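Long-range contacts in SM80.1 Vicilin (Solanum melongena, PDB 5VF5), which probably serves as a seed storage protein of the 7S vicilin family, built from two cupin domains, and carries a bound copper ion: residues Arg22-Phe30 against Lys177-Ser185; Gly356-Arg366 against Glu381-Tyr391. One frame throughout, in Å; residues are numbered along the deposited sequence. Where two conformers were deposited one is given.

Contact 1: Arg22-Phe30 against Lys177-Ser185; sequences RFRASHGDF and KQGAIIKAS. With NA (sodium ion), chain B.
Two flat rings of R22-F30 lie over the chain of K177-S185. The F23 ring takes the methyl of A180 squarely on one face: CB sits 3.6 Å from the ring centroid and 6° off its normal, a CH-pi contact, while CD1 of I181 meets the same ring at its edge, 3.8 Å from F23 CE1. The H27 imidazole lies with one face over the backbone from I182 C to K183 N, and OG of S26 reaches its edge in plane, hydrogen-bonded to H27 ND1 at 2.7 Å; water 6 also lies in plane, in a hydrogen bond of 2.8 Å with H27 NE2. I181 packs between F23 and H27. Its CG1 turns beside the backbone N (chi1 -48°), which carries CD1 to the backbone of G28 and D29 and leaves CG2 against H27 O at 3.4 Å. The carbonyl O of I181 accepts H27 N at 3.1 Å from above its plane and also receives water 3, which bridges to S26 N and Q178 O. Carbonyls of A25 and G28 each bind the sodium ion at 2.4 Å, and three waters complete its five ligands; one, water 2, is also held by A25 N and by D29 OD1, which S21 binds too. Strand 28-32 pairs with strand 49-56 in one cupin sheet, whereas strand 181-183 is, within this chain, an edge strand of another, beside strand 60-65, whose M62 touches both F23 and I181.

Contact 2: Gly356-Arg366 against Glu381-Tyr391; sequences GRENIWRNIDR and EEIFQKQDQSY
With CG beside the backbone N in both W361 (chi1 -67°) and F384 (chi1 -74°), the indole of the first turns a face to the ring edge of the second. F384 CE2 comes within 3.5 Å of W361 CD2, in an edge-to-face pair whose planes stand at 58°, and CD1 of I364 packs on the opposite face of the indole. R366 instead carries CG anti to its backbone N and bends at chi3, bringing its guanidinium across the E381 carboxylate at nearly a right angle. OE1 of E381 accepts from both R366 NE and R366 NH2, each at 2.9 Å; the bond from NE is weak, and that from NH2 uses the syn lone pair. E381 OE2 has a second salt-bridge partner in K369, so two positive charges flank this carboxylate and would probably favour its ionised form. Backbone donors hold the other end: R357 N donates to Q389 O at 2.9 Å, E358 N to the S390 hydroxyl OG at 2.9 Å, and water 8 joins G356 N to F384 O. G356 lies close against this strip, its CA 3.3 Å from Q389 O. Within 356-366, N359 OD1 accepts from W361 N, an Asx turn at the start of the 3-10 segment 360-362, while N359 ND2 holds G356 O. The whole is a compact helical extension on the C-terminal cupin barrel, of the kind seen in 7S storage globulins: the 3-10 turn and loop before helix 366-373 pack against the end of helix 377-385 and the chain that follows it.

Overall arrangement
The two contacts are packing sites at far ends of a bicupin chain, one on the sheets of the first cupin and one on the helical extension of the second. They lie on opposite sides of the chain's centre, their own centres 53 Å apart and their nearest atoms about 32 Å apart, so neither touches the other. Contact 1 spans 146 intervening residues, including the whole of the first cupin range, and packs the sodium-binding loop before strand 28-32 against edge strand 181-183 and the residues before it. Contact 2 closes over only 14, mainly helical, at the surface, where a malonate ion probably from the crystallisation liquor lies about 3 Å from the R366 side chain. The copper ion, held by C281, H283 and H325, uses residues of neither.

Contact 1: Arg22-Phe30 against Lys177-Ser185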
loop_
_atom_site.group_PDB
_atom_site.type_symbol
_atom_site.label_atom_id
_atom_site.label_comp_id
_atom_site.label_asym_id
_atom_site.label_seq_id
_atom_site.Cartn_x
_atom_site.Cartn_y
_atom_site.Cartn_z
ATOM N N ARG A 22 -3.483 -14.102 -8.266
ATOM C CA ARG A 22 -4.430 -14.030 -9.370
ATOM C C ARG A 22 -4.097 -14.941 -10.550
ATOM O O ARG A 22 -4.942 -15.231 -11.386
ATOM C CB ARG A 22 -4.605 -12.591 -9.835
ATOM C CG ARG A 22 -5.515 -11.779 -8.887
ATOM C CD ARG A 22 -6.997 -12.043 -9.236
ATOM N NE ARG A 22 -8.009 -11.348 -8.435
ATOM C CZ ARG A 22 -8.535 -10.137 -8.680
ATOM N NH1 ARG A 22 -8.110 -9.372 -9.673
ATOM N NH2 ARG A 22 -9.456 -9.656 -7.854
ATOM N N PHE A 23 -2.864 -15.399 -10.589
ATOM C CA PHE A 23 -2.401 -16.312 -11.643
ATOM C C PHE A 23 -1.186 -17.061 -11.146
ATOM O O PHE A 23 -0.570 -16.671 -10.142
ATOM C CB PHE A 23 -2.115 -15.573 -12.949
ATOM C CG PHE A 23 -1.287 -14.300 -12.806
ATOM C CD1 PHE A 23 0.051 -14.353 -12.446
ATOM C CD2 PHE A 23 -1.843 -13.055 -13.043
ATOM C CE1 PHE A 23 0.816 -13.216 -12.328
ATOM C CE2 PHE A 23 -1.081 -11.912 -12.903
ATOM C CZ PHE A 23 0.255 -12.000 -12.584
ATOM N N ARG A 24 -0.821 -18.107 -11.887
ATOM C CA ARG A 24 0.371 -18.883 -11.608
ATOM C C ARG A 24 1.438 -18.476 -12.579
ATOM O O ARG A 24 1.350 -18.802 -13.761
ATOM C CB ARG A 24 0.069 -20.369 -11.808
ATOM C CG ARG A 24 -1.112 -20.894 -11.052
ATOM C CD ARG A 24 -0.819 -20.908 -9.564
ATOM N NE ARG A 24 -1.886 -21.605 -8.847
ATOM C CZ ARG A 24 -2.637 -21.082 -7.882
ATOM N NH1 ARG A 24 -2.443 -19.836 -7.438
ATOM N NH2 ARG A 24 -3.579 -21.829 -7.331
ATOM N N ALA A 25 2.418 -17.710 -12.105
ATOM C CA ALA A 25 3.466 -17.206 -12.961
ATOM C C ALA A 25 4.826 -17.712 -12.530
ATOM O O ALA A 25 5.147 -17.753 -11.340
ATOM C CB ALA A 25 3.494 -15.675 -12.960
ATOM N N SER A 26 5.666 -18.040 -13.492
ATOM C CA SER A 26 6.985 -18.532 -13.166
ATOM C C SER A 26 7.893 -17.469 -12.577
ATOM O O SER A 26 8.700 -17.776 -11.657
ATOM C CB SER A 26 7.618 -19.164 -14.403
ATOM O OG SER A 26 7.747 -18.195 -15.456
ATOM N N HIS A 27 7.840 -16.242 -13.115
ATOM C CA HIS A 27 8.822 -15.241 -12.793
ATOM C C HIS A 27 8.361 -14.122 -11.872
ATOM O O HIS A 27 8.970 -13.012 -11.836
ATOM C CB HIS A 27 9.441 -14.671 -14.086
ATOM C CG HIS A 27 10.424 -15.598 -14.718
ATOM N ND1 HIS A 27 10.039 -16.819 -15.235
ATOM C CD2 HIS A 27 11.772 -15.513 -14.876
ATOM C CE1 HIS A 27 11.119 -17.429 -15.705
ATOM N NE2 HIS A 27 12.177 -16.662 -15.499
ATOM N N GLY A 28 7.314 -14.382 -11.126
ATOM C CA GLY A 28 6.852 -13.449 -10.129
ATOM C C GLY A 28 5.479 -13.827 -9.641
ATOM O O GLY A 28 5.051 -14.986 -9.731
ATOM N N ASP A 29 4.789 -12.840 -9.089
ATOM C CA ASP A 29 3.453 -13.051 -8.577
ATOM C C ASP A 29 2.701 -11.733 -8.519
ATOM O O ASP A 29 3.291 -10.654 -8.439
ATOM C CB ASP A 29 3.515 -13.679 -7.195
ATOM C CG ASP A 29 2.176 -14.336 -6.771
ATOM O OD1 ASP A 29 1.302 -14.699 -7.613
ATOM O OD2 ASP A 29 2.029 -14.495 -5.563
ATOM N N PHE A 30 1.397 -11.847 -8.561
ATOM C CA PHE A 30 0.470 -10.755 -8.305
ATOM C C PHE A 30 -0.559 -11.326 -7.368
ATOM O O PHE A 30 -1.289 -12.258 -7.771
ATOM C CB PHE A 30 -0.204 -10.278 -9.594
ATOM C CG PHE A 30 -1.306 -9.269 -9.377
ATOM C CD1 PHE A 30 -1.111 -8.164 -8.579
ATOM C CD2 PHE A 30 -2.567 -9.471 -9.942
ATOM C CE1 PHE A 30 -2.116 -7.222 -8.405
ATOM C CE2 PHE A 30 -3.584 -8.558 -9.749
ATOM C CZ PHE A 30 -3.360 -7.435 -8.958
ATOM N N LYS A 177 1.847 -19.366 -24.015
ATOM C CA LYS A 177 1.467 -20.394 -23.063
ATOM C C LYS A 177 2.240 -20.323 -21.729
ATOM O O LYS A 177 1.965 -21.098 -20.835
ATOM C CB LYS A 177 1.718 -21.783 -23.670
ATOM C CG LYS A 177 1.006 -22.025 -24.996
ATOM C CD LYS A 177 1.308 -23.403 -25.574
ATOM C CE LYS A 177 0.501 -23.645 -26.846
ATOM N NZ LYS A 177 0.707 -22.616 -27.901
ATOM N N GLN A 178 3.152 -19.375 -21.610
ATOM C CA GLN A 178 4.140 -19.335 -20.541
ATOM C C GLN A 178 3.659 -18.604 -19.281
ATOM O O GLN A 178 4.321 -18.676 -18.274
ATOM C CB GLN A 178 5.425 -18.672 -21.045
ATOM C CG GLN A 178 6.017 -19.279 -22.306
ATOM C CD GLN A 178 7.084 -18.384 -22.918
ATOM O OE1 GLN A 178 8.256 -18.658 -22.716
ATOM N NE2 GLN A 178 6.677 -17.244 -23.620
ATOM N N GLY A 179 2.538 -17.881 -19.362
ATOM C CA GLY A 179 1.970 -17.193 -18.226
ATOM C C GLY A 179 2.292 -15.713 -18.179
ATOM O O GLY A 179 2.870 -15.168 -19.112
ATOM N N ALA A 180 1.844 -15.059 -17.103
ATOM C CA ALA A 180 1.735 -13.594 -17.106
ATOM C C ALA A 180 3.035 -12.864 -16.772
ATOM O O ALA A 180 3.140 -11.669 -17.028
ATOM C CB ALA A 180 0.668 -13.157 -16.114
ATOM N N ILE A 181 3.978 -13.529 -16.108
ATOM C CA ILE A 181 5.271 -12.960 -15.778
ATOM C C ILE A 181 6.337 -13.970 -16.154
ATOM O O ILE A 181 6.361 -15.107 -15.627
ATOM C CB ILE A 181 5.429 -12.562 -14.284
ATOM C CG1 ILE A 181 4.210 -11.743 -13.789
ATOM C CG2 ILE A 181 6.730 -11.804 -14.094
ATOM C CD1 ILE A 181 4.219 -11.463 -12.292
ATOM N N ILE A 182 7.180 -13.587 -17.106
ATOM C CA ILE A 182 8.051 -14.518 -17.802
ATOM C C ILE A 182 9.473 -13.978 -17.854
ATOM O O ILE A 182 9.755 -12.798 -17.498
ATOM C CB ILE A 182 7.502 -14.810 -19.225
ATOM C CG1 ILE A 182 7.516 -13.568 -20.105
ATOM C CG2 ILE A 182 6.151 -15.485 -19.173
ATOM C CD1 ILE A 182 7.173 -13.834 -21.564
ATOM N N LYS A 183 10.386 -14.804 -18.354
ATOM C CA LYS A 183 11.761 -14.361 -18.524
ATOM C C LYS A 183 11.863 -13.252 -19.563
ATOM O O LYS A 183 11.248 -13.333 -20.587
ATOM C CB LYS A 183 12.623 -15.554 -18.954
ATOM C CG LYS A 183 14.090 -15.257 -19.073
ATOM C CD LYS A 183 14.795 -16.542 -19.414
ATOM C CE LYS A 183 16.223 -16.638 -18.865
ATOM N NZ LYS A 183 16.623 -17.996 -18.657
ATOM N N ALA A 184 12.835 -12.351 -19.399
ATOM C CA ALA A 184 13.196 -11.386 -20.455
ATOM C C ALA A 184 14.713 -11.427 -20.759
ATOM O O ALA A 184 15.513 -11.537 -19.839
ATOM C CB ALA A 184 12.800 -9.990 -20.013
ATOM N N SER A 185 15.122 -11.328 -22.027
ATOM C CA SER A 185 16.559 -11.318 -22.338
ATOM C C SER A 185 17.190 -9.968 -22.045
ATOM O O SER A 185 16.499 -8.954 -21.938
ATOM C CB SER A 185 16.803 -11.664 -23.802
ATOM O OG SER A 185 16.510 -10.536 -24.617
HETATM NA NA NA B . 4.974 -17.244 -9.055
HETATM O O HOH W 1 0.400 -16.704 -15.290
HETATM O O HOH W 2 2.560 -17.051 -9.221
HETATM O O HOH W 3 4.590 -17.123 -16.007
HETATM O O HOH W 4 7.362 -18.910 -18.029
HETATM O O HOH W 5 7.359 -17.838 -9.093
HETATM O O HOH W 6 14.663 -17.896 -16.025
HETATM O O HOH W 7 5.299 -16.843 -6.769
#

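Contact 2: Gly356-Arg366 against Glu381-Tyr391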
loop_
_atom_site.group_PDB
_atom_site.type_symbol
_atom_site.label_atom_id
_atom_site.label_comp_id
_atom_site.label_asym_id
_atom_site.label_seq_id
_atom_site.Cartn_x
_atom_site.Cartn_y
_atom_site.Cartn_z
ATOM N N GLY A 356 4.207 12.282 24.747
ATOM C CA GLY A 356 5.402 12.897 24.181
ATOM C C GLY A 356 5.356 14.398 24.319
ATOM O O GLY A 356 4.326 14.992 24.651
ATOM N N ARG A 357 6.504 15.033 24.081
ATOM C CA ARG A 357 6.597 16.491 24.259
ATOM C C ARG A 357 5.562 17.213 23.403
ATOM O O ARG A 357 4.888 18.102 23.861
ATOM C CB ARG A 357 8.063 16.915 24.046
ATOM C CG ARG A 357 8.254 18.396 23.967
ATOM C CD ARG A 357 9.739 18.705 23.939
ATOM N NE ARG A 357 10.288 18.890 25.276
ATOM C CZ ARG A 357 10.115 19.983 26.031
ATOM N NH1 ARG A 357 9.339 20.997 25.628
ATOM N NH2 ARG A 357 10.686 20.037 27.225
ATOM N N GLU A 358 5.438 16.820 22.141
ATOM C CA GLU A 358 4.390 17.321 21.254
ATOM C C GLU A 358 3.225 16.360 21.241
ATOM O O GLU A 358 3.321 15.289 20.662
ATOM C CB GLU A 358 4.916 17.482 19.846
ATOM C CG GLU A 358 6.012 18.518 19.725
ATOM C CD GLU A 358 5.542 19.957 19.824
ATOM O OE1 GLU A 358 4.371 20.274 20.115
ATOM O OE2 GLU A 358 6.384 20.825 19.627
ATOM N N ASN A 359 2.131 16.750 21.886
ATOM C CA ASN A 359 0.939 15.914 21.943
ATOM C C ASN A 359 -0.285 16.770 22.163
ATOM O O ASN A 359 -0.152 17.954 22.462
ATOM C CB ASN A 359 1.096 14.825 22.997
ATOM C CG ASN A 359 0.798 15.289 24.391
ATOM O OD1 ASN A 359 -0.290 15.094 24.867
ATOM N ND2 ASN A 359 1.745 15.852 25.045
ATOM N N ILE A 360 -1.485 16.198 22.063
ATOM C CA ILE A 360 -2.684 16.997 22.178
ATOM C C ILE A 360 -2.830 17.712 23.507
ATOM O O ILE A 360 -3.422 18.794 23.562
ATOM C CB ILE A 360 -3.945 16.212 21.846
ATOM C CG1 ILE A 360 -4.140 15.033 22.794
ATOM C CG2 ILE A 360 -3.901 15.799 20.372
ATOM C CD1 ILE A 360 -5.487 14.368 22.679
ATOM N N TRP A 361 -2.292 17.130 24.581
ATOM C CA TRP A 361 -2.459 17.712 25.911
ATOM C C TRP A 361 -1.685 19.015 26.069
ATOM O O TRP A 361 -1.991 19.826 26.964
ATOM C CB TRP A 361 -2.117 16.718 27.008
ATOM C CG TRP A 361 -3.086 15.586 27.061
ATOM C CD1 TRP A 361 -2.941 14.366 26.477
ATOM C CD2 TRP A 361 -4.331 15.558 27.729
ATOM N NE1 TRP A 361 -4.007 13.578 26.736
ATOM C CE2 TRP A 361 -4.898 14.286 27.499
ATOM C CE3 TRP A 361 -5.047 16.478 28.492
ATOM C CZ2 TRP A 361 -6.126 13.924 28.011
ATOM C CZ3 TRP A 361 -6.267 16.100 28.995
ATOM C CH2 TRP A 361 -6.808 14.856 28.728
ATOM N N ARG A 362 -0.723 19.255 25.185
ATOM C CA ARG A 362 -0.035 20.564 25.140
ATOM C C ARG A 362 -1.024 21.705 24.933
ATOM O O ARG A 362 -0.739 22.859 25.317
ATOM C CB ARG A 362 1.027 20.651 24.002
ATOM C CG ARG A 362 2.277 19.833 24.219
ATOM C CD ARG A 362 3.155 20.357 25.362
ATOM N NE ARG A 362 3.756 21.667 25.096
ATOM C CZ ARG A 362 4.893 21.857 24.439
ATOM N NH1 ARG A 362 5.581 20.818 23.965
ATOM N NH2 ARG A 362 5.352 23.096 24.266
ATOM N N ASN A 363 -2.141 21.388 24.281
ATOM C CA ASN A 363 -3.166 22.358 23.886
ATOM C C ASN A 363 -4.428 22.262 24.723
ATOM O O ASN A 363 -5.496 22.751 24.299
ATOM C CB ASN A 363 -3.407 22.204 22.411
ATOM C CG ASN A 363 -2.187 22.587 21.612
ATOM O OD1 ASN A 363 -1.590 23.627 21.890
ATOM N ND2 ASN A 363 -1.727 21.706 20.723
ATOM N N ILE A 364 -4.286 21.682 25.927
ATOM C CA ILE A 364 -5.379 21.589 26.898
ATOM C C ILE A 364 -4.900 22.304 28.158
ATOM O O ILE A 364 -3.793 22.060 28.613
ATOM C CB ILE A 364 -5.783 20.117 27.150
ATOM C CG1 ILE A 364 -6.333 19.558 25.824
ATOM C CG2 ILE A 364 -6.800 20.030 28.278
ATOM C CD1 ILE A 364 -6.742 18.110 25.838
ATOM N N ASP A 365 -5.746 23.165 28.722
ATOM C CA ASP A 365 -5.339 23.954 29.877
ATOM C C ASP A 365 -5.247 23.148 31.157
ATOM O O ASP A 365 -5.830 22.057 31.286
ATOM C CB ASP A 365 -6.267 25.150 30.036
ATOM C CG ASP A 365 -7.712 24.739 30.336
ATOM O OD1 ASP A 365 -8.041 24.556 31.513
ATOM O OD2 ASP A 365 -8.530 24.587 29.399
ATOM N N ARG A 366 -4.530 23.704 32.117
ATOM C CA ARG A 366 -4.284 23.037 33.379
ATOM C C ARG A 366 -5.532 22.682 34.146
ATOM O O ARG A 366 -5.668 21.579 34.652
ATOM C CB ARG A 366 -3.402 23.917 34.231
ATOM C CG ARG A 366 -2.940 23.314 35.548
ATOM C CD ARG A 366 -2.000 24.263 36.321
ATOM N NE ARG A 366 -0.821 24.439 35.518
ATOM C CZ ARG A 366 -0.429 25.563 34.928
ATOM N NH1 ARG A 366 -1.051 26.725 35.140
ATOM N NH2 ARG A 366 0.651 25.526 34.163
ATOM N N GLU A 381 0.181 17.774 34.813
ATOM C CA GLU A 381 1.156 18.380 33.908
ATOM C C GLU A 381 2.553 17.841 34.130
ATOM O O GLU A 381 3.278 17.561 33.174
ATOM C CB GLU A 381 1.092 19.912 33.957
ATOM C CG GLU A 381 -0.205 20.397 33.331
ATOM C CD GLU A 381 -0.241 21.861 32.901
ATOM O OE1 GLU A 381 0.442 22.676 33.566
ATOM O OE2 GLU A 381 -1.013 22.191 31.908
ATOM N N GLU A 382 2.935 17.661 35.379
ATOM C CA GLU A 382 4.240 17.072 35.671
ATOM C C GLU A 382 4.365 15.695 34.997
ATOM O O GLU A 382 5.382 15.419 34.327
ATOM C CB GLU A 382 4.473 16.981 37.180
ATOM C CG GLU A 382 5.816 16.363 37.562
ATOM C CD GLU A 382 6.065 16.293 39.068
ATOM O OE1 GLU A 382 5.616 17.191 39.808
ATOM O OE2 GLU A 382 6.740 15.336 39.512
ATOM N N ILE A 383 3.334 14.859 35.113
ATOM C CA ILE A 383 3.398 13.523 34.562
ATOM C C ILE A 383 3.478 13.580 33.048
ATOM O O ILE A 383 4.295 12.915 32.437
ATOM C CB ILE A 383 2.211 12.664 35.045
ATOM C CG1 ILE A 383 2.358 12.382 36.540
ATOM C CG2 ILE A 383 2.092 11.378 34.233
ATOM C CD1 ILE A 383 1.089 11.868 37.177
ATOM N N PHE A 384 2.676 14.454 32.447
ATOM C CA PHE A 384 2.653 14.587 30.988
ATOM C C PHE A 384 3.907 15.224 30.332
ATOM O O PHE A 384 4.170 15.108 29.125
ATOM C CB PHE A 384 1.398 15.353 30.572
ATOM C CG PHE A 384 0.135 14.557 30.674
ATOM C CD1 PHE A 384 0.111 13.291 31.246
ATOM C CD2 PHE A 384 -1.055 15.093 30.227
ATOM C CE1 PHE A 384 -1.059 12.571 31.334
ATOM C CE2 PHE A 384 -2.229 14.371 30.317
ATOM C CZ PHE A 384 -2.233 13.102 30.866
ATOM N N GLN A 385 4.708 15.884 31.159
ATOM C CA GLN A 385 5.963 16.489 30.723
ATOM C C GLN A 385 7.190 15.617 30.985
ATOM O O GLN A 385 8.290 15.950 30.571
ATOM C CB GLN A 385 6.124 17.873 31.359
ATOM C CG GLN A 385 5.390 18.947 30.558
ATOM C CD GLN A 385 4.749 19.997 31.426
ATOM O OE1 GLN A 385 5.279 20.352 32.483
ATOM N NE2 GLN A 385 3.592 20.503 30.985
ATOM N N LYS A 386 7.007 14.466 31.617
ATOM C CA LYS A 386 8.138 13.580 31.882
ATOM C C LYS A 386 8.794 13.075 30.612
ATOM O O LYS A 386 10.022 12.849 30.606
ATOM C CB LYS A 386 7.776 12.417 32.817
ATOM C CG LYS A 386 7.627 12.873 34.252
ATOM C CD LYS A 386 7.311 11.733 35.201
ATOM C CE LYS A 386 7.261 12.207 36.644
ATOM N NZ LYS A 386 8.618 12.289 37.253
ATOM N N GLN A 387 7.990 12.851 29.566
ATOM C CA GLN A 387 8.512 12.407 28.285
ATOM C C GLN A 387 8.975 13.630 27.503
ATOM O O GLN A 387 8.188 14.372 26.915
ATOM C CB GLN A 387 7.455 11.628 27.509
ATOM C CG GLN A 387 7.925 11.139 26.143
ATOM C CD GLN A 387 9.167 10.288 26.226
ATOM O OE1 GLN A 387 10.263 10.795 26.113
ATOM N NE2 GLN A 387 8.998 8.986 26.460
ATOM N N ASP A 388 10.288 13.813 27.489
ATOM C CA ASP A 388 10.985 14.926 26.851
ATOM C C ASP A 388 11.058 14.793 25.335
ATOM O O ASP A 388 11.353 15.753 24.642
ATOM C CB ASP A 388 12.428 15.022 27.434
ATOM C CG ASP A 388 13.166 13.678 27.402
ATOM O OD1 ASP A 388 12.713 12.702 28.069
ATOM O OD2 ASP A 388 14.192 13.586 26.709
ATOM N N GLN A 389 10.838 13.575 24.836
ATOM C CA GLN A 389 10.961 13.261 23.400
ATOM C C GLN A 389 9.585 13.228 22.764
ATOM O O GLN A 389 8.568 13.135 23.462
ATOM C CB GLN A 389 11.695 11.934 23.163
ATOM C CG GLN A 389 13.198 11.994 23.467
ATOM C CD GLN A 389 13.990 12.719 22.378
ATOM O OE1 GLN A 389 14.079 12.244 21.243
ATOM N NE2 GLN A 389 14.542 13.895 22.712
ATOM N N SER A 390 9.564 13.318 21.446
ATOM C CA SER A 390 8.308 13.264 20.670
ATOM C C SER A 390 8.360 12.212 19.618
ATOM O O SER A 390 9.433 11.830 19.151
ATOM C CB SER A 390 8.009 14.615 20.000
ATOM O OG SER A 390 7.774 15.628 20.953
ATOM N N TYR A 391 7.154 11.701 19.308
ATOM C CA TYR A 391 6.860 10.889 18.113
ATOM C C TYR A 391 7.329 9.463 18.179
ATOM O O TYR A 391 6.497 8.520 18.135
ATOM C CB TYR A 391 7.389 11.554 16.826
ATOM C CG TYR A 391 7.034 13.013 16.726
ATOM C CD1 TYR A 391 5.745 13.445 16.913
ATOM C CD2 TYR A 391 8.008 13.956 16.500
ATOM C CE1 TYR A 391 5.419 14.796 16.861
ATOM C CE2 TYR A 391 7.695 15.299 16.425
ATOM C CZ TYR A 391 6.417 15.720 16.603
ATOM O OH TYR A 391 6.123 17.056 16.506
HETATM O O HOH W 8 3.805 12.726 27.539
HETATM O O HOH W 9 4.880 12.946 20.646
#